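Local atomic coordinates of glycoside hydrolase family 81 (Clostridium thermocellum, PDB entry 6FOP), a protein that probably hydrolyses beta-1,3-glucans such as laminarin as an endo-acting family 81 glucanase of the cellulosome. Residues 415-427 with 445-457. Residues are numbered along the deposited sequence; the frame is centred on the assembly and turned at random. Where two conformers were deposited one is given.
Sequences DHHFHYGYFLHAA and AMVELLIKDIANW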
loop_
_atom_site.group_PDB
_atom_site.type_symbol
_atom_site.label_atom_id
_atom_site.label_comp_id
_atom_site.label_asym_id
_atom_site.label_seq_id
_atom_site.Cartn_x
_atom_site.Cartn_y
_atom_site.Cartn_z
ATOM N N ASP A 415 1.763 8.838 -6.758
ATOM C CA ASP A 415 1.442 9.466 -5.475
ATOM C C ASP A 415 0.001 9.950 -5.303
ATOM O O ASP A 415 -0.254 10.790 -4.432
ATOM C CB ASP A 415 2.370 10.667 -5.179
ATOM C CG ASP A 415 3.850 10.314 -5.131
ATOM O OD1 ASP A 415 4.191 9.136 -5.241
ATOM O OD2 ASP A 415 4.675 11.252 -5.007
ATOM N N HIS A 416 -0.970 9.451 -6.061
ATOM C CA HIS A 416 -2.297 10.040 -5.903
ATOM C C HIS A 416 -2.851 9.836 -4.494
ATOM O O HIS A 416 -3.614 10.675 -3.996
ATOM C CB HIS A 416 -3.297 9.519 -6.934
ATOM C CG HIS A 416 -3.069 10.062 -8.310
ATOM N ND1 HIS A 416 -4.017 9.975 -9.306
ATOM C CD2 HIS A 416 -2.003 10.681 -8.863
ATOM C CE1 HIS A 416 -3.555 10.549 -10.406
ATOM N NE2 HIS A 416 -2.330 10.978 -10.165
ATOM N N HIS A 417 -2.552 8.697 -3.889
ATOM C CA HIS A 417 -2.995 8.450 -2.512
ATOM C C HIS A 417 -2.417 9.477 -1.531
ATOM O O HIS A 417 -3.151 9.977 -0.663
ATOM C CB HIS A 417 -2.761 6.980 -2.081
ATOM C CG HIS A 417 -1.322 6.536 -2.065
ATOM N ND1 HIS A 417 -0.352 7.053 -2.889
ATOM C CD2 HIS A 417 -0.709 5.600 -1.313
ATOM C CE1 HIS A 417 0.798 6.450 -2.643
ATOM N NE2 HIS A 417 0.605 5.562 -1.689
ATOM N N PHE A 418 -1.131 9.821 -1.695
ATOM C CA PHE A 418 -0.508 10.811 -0.814
ATOM C C PHE A 418 -1.211 12.160 -0.992
ATOM O O PHE A 418 -1.515 12.851 -0.002
ATOM C CB PHE A 418 0.963 11.016 -1.163
ATOM C CG PHE A 418 1.841 9.785 -1.031
ATOM C CD1 PHE A 418 1.530 8.729 -0.199
ATOM C CD2 PHE A 418 3.053 9.762 -1.706
ATOM C CE1 PHE A 418 2.421 7.679 -0.033
ATOM C CE2 PHE A 418 3.914 8.699 -1.577
ATOM C CZ PHE A 418 3.595 7.664 -0.732
ATOM N N HIS A 419 -1.404 12.589 -2.233
ATOM C CA HIS A 419 -1.978 13.908 -2.465
ATOM C C HIS A 419 -3.424 13.942 -1.998
ATOM O O HIS A 419 -3.855 14.846 -1.263
ATOM C CB HIS A 419 -1.989 14.283 -3.941
ATOM C CG HIS A 419 -0.672 14.556 -4.580
ATOM N ND1 HIS A 419 0.479 13.824 -4.406
ATOM C CD2 HIS A 419 -0.381 15.479 -5.522
ATOM C CE1 HIS A 419 1.419 14.300 -5.211
ATOM N NE2 HIS A 419 0.919 15.298 -5.894
ATOM N N TYR A 420 -4.211 12.991 -2.480
ATOM C CA TYR A 420 -5.647 13.057 -2.275
ATOM C C TYR A 420 -6.055 12.695 -0.849
ATOM O O TYR A 420 -7.119 13.096 -0.411
ATOM C CB TYR A 420 -6.380 12.208 -3.291
ATOM C CG TYR A 420 -6.166 12.593 -4.744
ATOM C CD1 TYR A 420 -5.507 13.735 -5.124
ATOM C CD2 TYR A 420 -6.605 11.737 -5.755
ATOM C CE1 TYR A 420 -5.292 14.051 -6.449
ATOM C CE2 TYR A 420 -6.389 12.028 -7.067
ATOM C CZ TYR A 420 -5.717 13.172 -7.427
ATOM O OH TYR A 420 -5.475 13.493 -8.728
ATOM N N GLY A 421 -5.236 11.958 -0.121
ATOM C CA GLY A 421 -5.537 11.643 1.266
ATOM C C GLY A 421 -5.781 12.897 2.105
ATOM O O GLY A 421 -6.659 12.906 2.959
ATOM N N TYR A 422 -4.995 13.947 1.848
ATOM C CA TYR A 422 -5.182 15.208 2.555
ATOM C C TYR A 422 -6.522 15.865 2.211
ATOM O O TYR A 422 -7.197 16.417 3.094
ATOM C CB TYR A 422 -4.045 16.167 2.239
ATOM C CG TYR A 422 -2.707 15.782 2.818
ATOM C CD1 TYR A 422 -2.457 15.861 4.183
ATOM C CD2 TYR A 422 -1.644 15.371 1.997
ATOM C CE1 TYR A 422 -1.220 15.538 4.705
ATOM C CE2 TYR A 422 -0.391 15.046 2.529
ATOM C CZ TYR A 422 -0.182 15.115 3.890
ATOM O OH TYR A 422 1.038 14.795 4.440
ATOM N N PHE A 423 -6.904 15.837 0.934
ATOM C CA PHE A 423 -8.202 16.381 0.503
ATOM C C PHE A 423 -9.343 15.602 1.164
ATOM O O PHE A 423 -10.331 16.187 1.636
ATOM C CB PHE A 423 -8.374 16.311 -1.035
ATOM C CG PHE A 423 -7.596 17.334 -1.813
ATOM C CD1 PHE A 423 -6.206 17.287 -1.895
ATOM C CD2 PHE A 423 -8.251 18.340 -2.500
ATOM C CE1 PHE A 423 -5.494 18.237 -2.611
ATOM C CE2 PHE A 423 -7.552 19.288 -3.229
ATOM C CZ PHE A 423 -6.157 19.255 -3.267
ATOM N N LEU A 424 -9.196 14.278 1.218
ATOM C CA LEU A 424 -10.192 13.425 1.825
ATOM C C LEU A 424 -10.306 13.658 3.321
ATOM O O LEU A 424 -11.400 13.610 3.877
ATOM C CB LEU A 424 -9.886 11.954 1.521
ATOM C CG LEU A 424 -9.981 11.564 0.041
ATOM C CD1 LEU A 424 -9.504 10.120 -0.113
ATOM C CD2 LEU A 424 -11.378 11.767 -0.508
ATOM N N HIS A 425 -9.177 13.915 3.975
ATOM C CA HIS A 425 -9.193 14.207 5.403
ATOM C C HIS A 425 -10.040 15.477 5.676
ATOM O O HIS A 425 -10.929 15.479 6.530
ATOM C CB HIS A 425 -7.804 14.297 5.999
ATOM C CG HIS A 425 -7.815 14.395 7.487
ATOM N ND1 HIS A 425 -6.709 14.762 8.206
ATOM C CD2 HIS A 425 -8.791 14.146 8.401
ATOM C CE1 HIS A 425 -7.003 14.748 9.496
ATOM N NE2 HIS A 425 -8.260 14.402 9.641
ATOM N N ALA A 426 -9.768 16.524 4.905
ATOM C CA ALA A 426 -10.514 17.765 5.065
ATOM C C ALA A 426 -11.984 17.544 4.785
ATOM O O ALA A 426 -12.842 18.044 5.516
ATOM C CB ALA A 426 -9.946 18.846 4.177
ATOM N N ALA A 427 -12.303 16.807 3.732
ATOM C CA ALA A 427 -13.704 16.529 3.405
ATOM C C ALA A 427 -14.394 15.760 4.514
ATOM O O ALA A 427 -15.548 16.024 4.827
ATOM C CB ALA A 427 -13.795 15.762 2.116
ATOM N N ALA A 445 -20.287 13.717 -4.124
ATOM C CA ALA A 445 -19.995 12.990 -5.373
ATOM C C ALA A 445 -18.543 13.190 -5.855
ATOM O O ALA A 445 -17.845 12.219 -6.226
ATOM C CB ALA A 445 -21.004 13.362 -6.446
ATOM N N MET A 446 -18.043 14.427 -5.795
ATOM C CA MET A 446 -16.648 14.655 -6.146
ATOM C C MET A 446 -15.687 14.024 -5.131
ATOM O O MET A 446 -14.652 13.436 -5.526
ATOM C CB MET A 446 -16.347 16.145 -6.346
ATOM C CG MET A 446 -16.845 16.740 -7.654
ATOM S SD MET A 446 -16.097 15.980 -9.120
ATOM C CE MET A 446 -14.422 16.660 -8.970
ATOM N N VAL A 447 -16.019 14.091 -3.838
ATOM C CA VAL A 447 -15.201 13.421 -2.835
ATOM C C VAL A 447 -15.050 11.939 -3.175
ATOM O O VAL A 447 -13.944 11.359 -3.139
ATOM C CB VAL A 447 -15.771 13.594 -1.414
ATOM C CG1 VAL A 447 -15.018 12.744 -0.390
ATOM C CG2 VAL A 447 -15.724 15.066 -0.994
ATOM N N GLU A 448 -16.163 11.321 -3.553
ATOM C CA GLU A 448 -16.123 9.883 -3.786
ATOM C C GLU A 448 -15.372 9.548 -5.076
ATOM O O GLU A 448 -14.793 8.475 -5.161
ATOM C CB GLU A 448 -17.528 9.272 -3.623
ATOM C CG GLU A 448 -17.883 9.298 -2.137
ATOM C CD GLU A 448 -19.302 8.942 -1.768
ATOM O OE1 GLU A 448 -20.111 8.499 -2.627
ATOM O OE2 GLU A 448 -19.590 9.115 -0.580
ATOM N N LEU A 449 -15.305 10.480 -6.032
ATOM C CA LEU A 449 -14.448 10.274 -7.208
ATOM C C LEU A 449 -12.944 10.260 -6.848
ATOM O O LEU A 449 -12.169 9.475 -7.404
ATOM C CB LEU A 449 -14.738 11.289 -8.310
ATOM C CG LEU A 449 -16.047 11.162 -9.093
ATOM C CD1 LEU A 449 -15.998 12.147 -10.250
ATOM C CD2 LEU A 449 -16.252 9.792 -9.675
ATOM N N LEU A 450 -12.523 11.099 -5.890
ATOM C CA LEU A 450 -11.129 11.040 -5.397
ATOM C C LEU A 450 -10.877 9.702 -4.721
ATOM O O LEU A 450 -9.811 9.100 -4.916
ATOM C CB LEU A 450 -10.775 12.188 -4.421
ATOM C CG LEU A 450 -10.290 13.470 -5.068
ATOM C CD1 LEU A 450 -11.314 14.134 -5.942
ATOM C CD2 LEU A 450 -9.791 14.435 -3.988
ATOM N N ILE A 451 -11.839 9.227 -3.927
ATOM C CA ILE A 451 -11.705 7.909 -3.308
ATOM C C ILE A 451 -11.551 6.826 -4.394
ATOM O O ILE A 451 -10.662 5.969 -4.293
ATOM C CB ILE A 451 -12.884 7.557 -2.373
ATOM C CG1 ILE A 451 -12.991 8.602 -1.243
ATOM C CG2 ILE A 451 -12.715 6.132 -1.808
ATOM C CD1 ILE A 451 -14.167 8.393 -0.318
ATOM N N LYS A 452 -12.385 6.891 -5.426
ATOM C CA LYS A 452 -12.331 5.911 -6.502
ATOM C C LYS A 452 -11.049 6.002 -7.291
ATOM O O LYS A 452 -10.538 4.964 -7.747
ATOM C CB LYS A 452 -13.555 5.978 -7.436
ATOM C CG LYS A 452 -14.814 5.469 -6.799
ATOM C CD LYS A 452 -16.015 5.668 -7.710
ATOM C CE LYS A 452 -17.200 4.837 -7.262
ATOM N NZ LYS A 452 -17.043 3.419 -7.654
ATOM N N ASP A 453 -10.486 7.189 -7.493
ATOM C CA ASP A 453 -9.229 7.238 -8.198
ATOM C C ASP A 453 -8.136 6.447 -7.463
ATOM O O ASP A 453 -7.367 5.738 -8.107
ATOM C CB ASP A 453 -8.749 8.672 -8.435
ATOM C CG ASP A 453 -7.448 8.712 -9.217
ATOM O OD1 ASP A 453 -7.473 8.419 -10.450
ATOM O OD2 ASP A 453 -6.406 9.002 -8.596
ATOM N N ILE A 454 -8.066 6.554 -6.125
ATOM C CA ILE A 454 -6.973 5.926 -5.388
ATOM C C ILE A 454 -7.290 4.549 -4.836
ATOM O O ILE A 454 -6.366 3.771 -4.595
ATOM C CB ILE A 454 -6.457 6.826 -4.256
ATOM C CG1 ILE A 454 -7.493 7.031 -3.122
ATOM C CG2 ILE A 454 -5.980 8.149 -4.862
ATOM C CD1 ILE A 454 -6.950 7.833 -1.946
ATOM N N ALA A 455 -8.572 4.231 -4.698
ATOM C CA ALA A 455 -9.044 3.079 -3.926
ATOM C C ALA A 455 -10.456 2.646 -4.357
ATOM O O ALA A 455 -11.293 2.345 -3.534
ATOM C CB ALA A 455 -8.982 3.370 -2.438
ATOM N N ASN A 456 -10.673 2.544 -5.672
ATOM C CA ASN A 456 -11.974 2.091 -6.167
ATOM C C ASN A 456 -12.225 0.647 -5.664
ATOM O O ASN A 456 -11.383 -0.240 -5.848
ATOM C CB ASN A 456 -12.042 2.144 -7.685
ATOM C CG ASN A 456 -13.402 1.769 -8.230
ATOM O OD1 ASN A 456 -14.422 1.812 -7.530
ATOM N ND2 ASN A 456 -13.414 1.327 -9.477
ATOM N N TRP A 457 -13.374 0.437 -5.065
ATOM C CA TRP A 457 -13.806 -0.845 -4.473
ATOM C C TRP A 457 -14.770 -1.612 -5.394
ATOM O O TRP A 457 -15.115 -2.748 -5.087
ATOM C CB TRP A 457 -14.501 -0.580 -3.128
ATOM C CG TRP A 457 -15.771 0.210 -3.284
ATOM C CD1 TRP A 457 -17.018 -0.298 -3.434
ATOM C CD2 TRP A 457 -15.900 1.624 -3.378
ATOM N NE1 TRP A 457 -17.932 0.697 -3.583
ATOM C CE2 TRP A 457 -17.274 1.900 -3.562
ATOM C CE3 TRP A 457 -14.996 2.702 -3.291
ATOM C CZ2 TRP A 457 -17.762 3.199 -3.680
ATOM C CZ3 TRP A 457 -15.481 3.977 -3.430
ATOM C CH2 TRP A 457 -16.853 4.218 -3.612
#
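The carboxylate of D453 is gripped through both of its oxygens, and OD2 is the one that joins the two helices. H416 ND1 donates to OD2 over 2.7 Å in a nearly straight bond (163°), which arrives on the syn side of the carboxylate and lies in the imidazole plane. D453 reaches it because its CG stands anti to the backbone N (chi1 -178°). The other oxygen, OD1, takes a salt bridge from R468 and hydrogen bonds from T399 and the backbone N of L400, while H416 NE2 is tied to the S409 carbonyl. The edge of the Y420 ring also meets OD2, CE2 lying 3.4 Å away, and L450 CG covers one face of that ring.

Beyond this polar end the helices pack antiparallel, their axes 9.4 Å apart, with knobs-into-holes contacts from both sides. L424 enters the hole formed by V447, L450, I451 and I454, its CD2 lying 3.6 Å from I451 CG1. I454 fills the reciprocal hole among H416, H417, Y420 and L424, and the two knobs meet tip to tip, CD1 to CD1 at 3.9 Å. Farther along, A427 CB rests on V447 CG2.

This is a helical hairpin within the family's C-terminal domain, whose clan has an (alpha/alpha)6-barrel architecture. Bonds at both nitrogens would fix the H416 ring's rotation; with each facing an acceptor, H416 may be doubly protonated, suiting a buried, probably ionised D453.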